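Local coordinates for putative fimbrium tip subunit Fim1F (Parabacteroides distasonis, PDB 3R4R), which is a putative component of the fimbrium tip, part of the surface filaments that mediate cell adhesion and biofilm formation, at residues L18-G23 and Q45-A50. Sequence-based numbering, arbitrary orientation.
Sequences LVLLTG and QNCHVA
L18 and V49 meet in the core of a two-layered β-sandwich, consistent with the transthyretin-like fold of this fimbrial protein. Strand 12-21 forms one layer with strands 78-90 and 161-179, while strand 46-52 belongs to the facing layer, between strands 58-65 and 96-104. No hydrogen bond joins the two segments, whose CA atoms lie 9.7 Å apart at L18 and V49, a gap bridged by apolar side chains. L18 leads: its branched end reaches across tip to tip, and CD2 alone does the touching, 3.8 Å from V49 CG1 and 3.9 Å from V49 CG2. A long leucine suits this place because it spans more of the gap than the short valine can. V49 chi1 is 173°, which sets CG1 anti to the backbone N and leaves both methyls facing the leucine as a small fork. V19 and L21 have their side chains on the other face of the strand, and their backbones pair with V163. L20 faces inward again, opposite C47, with 10.2 Å between the two CA atoms. Thiol and leucine methyl meet loosely here, both buried and apolar enough for the core. Around them L83, L85, V100, V102 and F64 fill the interior. At T22 the chain turns a corner and leaves this layer. The contact stays small: two residue pairs bury 121 Å², both sides summed. The looser of the two meetings is L20 CD1 against C47 SG, at 4.3 Å.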
loop_
_atom_site.group_PDB
_atom_site.type_symbol
_atom_site.label_atom_id
_atom_site.label_comp_id
_atom_site.label_asym_id
_atom_site.label_seq_id
_atom_site.Cartn_x
_atom_site.Cartn_y
_atom_site.Cartn_z
ATOM N N LEU A 18 11.169 8.631 15.221
ATOM C CA LEU A 18 10.377 7.700 14.421
ATOM C C LEU A 18 11.161 7.171 13.220
ATOM O O LEU A 18 11.769 7.958 12.493
ATOM C CB LEU A 18 9.124 8.461 13.939
ATOM C CG LEU A 18 7.786 7.705 13.874
ATOM C CD1 LEU A 18 7.184 7.546 15.264
ATOM C CD2 LEU A 18 6.772 8.483 13.061
ATOM N N VAL A 19 11.145 5.844 12.998
ATOM C CA VAL A 19 11.828 5.229 11.849
ATOM C C VAL A 19 10.771 4.513 10.980
ATOM O O VAL A 19 10.123 3.591 11.470
ATOM C CB VAL A 19 12.977 4.278 12.273
ATOM C CG1 VAL A 19 13.553 3.523 11.074
ATOM C CG2 VAL A 19 14.081 5.042 12.996
ATOM N N LEU A 20 10.596 4.956 9.705
ATOM C CA LEU A 20 9.614 4.384 8.777
ATOM C C LEU A 20 10.320 3.474 7.782
ATOM O O LEU A 20 11.062 3.962 6.923
ATOM C CB LEU A 20 8.806 5.476 8.023
ATOM C CG LEU A 20 8.228 6.677 8.788
ATOM C CD1 LEU A 20 7.595 7.660 7.831
ATOM C CD2 LEU A 20 7.237 6.265 9.882
ATOM N N LEU A 21 10.101 2.151 7.899
ATOM C CA LEU A 21 10.726 1.164 7.026
ATOM C C LEU A 21 9.724 0.709 5.986
ATOM O O LEU A 21 8.649 0.205 6.306
ATOM C CB LEU A 21 11.306 -0.028 7.798
ATOM C CG LEU A 21 12.489 0.262 8.714
ATOM C CD1 LEU A 21 12.851 -0.954 9.530
ATOM C CD2 LEU A 21 13.704 0.717 7.934
ATOM N N THR A 22 10.063 1.041 4.744
ATOM C CA THR A 22 9.345 0.785 3.501
ATOM C C THR A 22 9.694 -0.610 2.946
ATOM O O THR A 22 8.830 -1.260 2.347
ATOM C CB THR A 22 9.689 1.887 2.469
ATOM O OG1 THR A 22 11.115 2.059 2.406
ATOM C CG2 THR A 22 9.053 3.207 2.805
ATOM N N GLY A 23 10.937 -1.052 3.160
ATOM C CA GLY A 23 11.399 -2.348 2.693
ATOM C C GLY A 23 12.475 -3.001 3.538
ATOM O O GLY A 23 13.453 -2.350 3.933
ATOM N N GLN A 45 6.540 10.830 -0.145
ATOM C CA GLN A 45 6.595 12.257 -0.434
ATOM C C GLN A 45 5.951 13.046 0.693
ATOM O O GLN A 45 6.278 14.210 0.875
ATOM C CB GLN A 45 5.909 12.572 -1.766
ATOM C CG GLN A 45 6.592 11.947 -2.977
ATOM C CD GLN A 45 6.023 12.453 -4.279
ATOM O OE1 GLN A 45 5.986 13.654 -4.553
ATOM N NE2 GLN A 45 5.674 11.540 -5.161
ATOM N N ASN A 46 5.066 12.408 1.466
ATOM C CA ASN A 46 4.319 12.999 2.580
ATOM C C ASN A 46 3.717 11.904 3.460
ATOM O O ASN A 46 3.545 10.785 2.995
ATOM C CB ASN A 46 3.208 13.928 2.046
ATOM C CG ASN A 46 2.132 13.244 1.228
ATOM O OD1 ASN A 46 1.317 12.468 1.738
ATOM N ND2 ASN A 46 2.034 13.594 -0.036
ATOM N N CYS A 47 3.391 12.208 4.703
ATOM C CA CYS A 47 2.755 11.245 5.597
ATOM C C CYS A 47 1.987 11.972 6.691
ATOM O O CYS A 47 2.210 13.149 6.964
ATOM C CB CYS A 47 3.758 10.255 6.205
ATOM S SG CYS A 47 4.998 10.995 7.307
ATOM N N HIS A 48 1.077 11.219 7.308
ATOM C CA HIS A 48 0.258 11.556 8.441
ATOM C C HIS A 48 0.649 10.620 9.568
ATOM O O HIS A 48 0.633 9.407 9.385
ATOM C CB HIS A 48 -1.253 11.490 8.098
ATOM C CG HIS A 48 -2.153 11.660 9.287
ATOM N ND1 HIS A 48 -2.500 12.906 9.762
ATOM C CD2 HIS A 48 -2.762 10.721 10.045
ATOM C CE1 HIS A 48 -3.293 12.684 10.800
ATOM N NE2 HIS A 48 -3.465 11.391 11.012
ATOM N N VAL A 49 1.053 11.179 10.710
ATOM C CA VAL A 49 1.434 10.374 11.870
ATOM C C VAL A 49 0.451 10.705 12.983
ATOM O O VAL A 49 0.188 11.873 13.260
ATOM C CB VAL A 49 2.924 10.599 12.276
ATOM C CG1 VAL A 49 3.270 9.904 13.586
ATOM C CG2 VAL A 49 3.866 10.148 11.162
ATOM N N ALA A 50 -0.137 9.670 13.556
ATOM C CA ALA A 50 -1.106 9.794 14.627
ATOM C C ALA A 50 -0.634 9.009 15.838
ATOM O O ALA A 50 -0.128 7.902 15.672
ATOM C CB ALA A 50 -2.478 9.307 14.150
#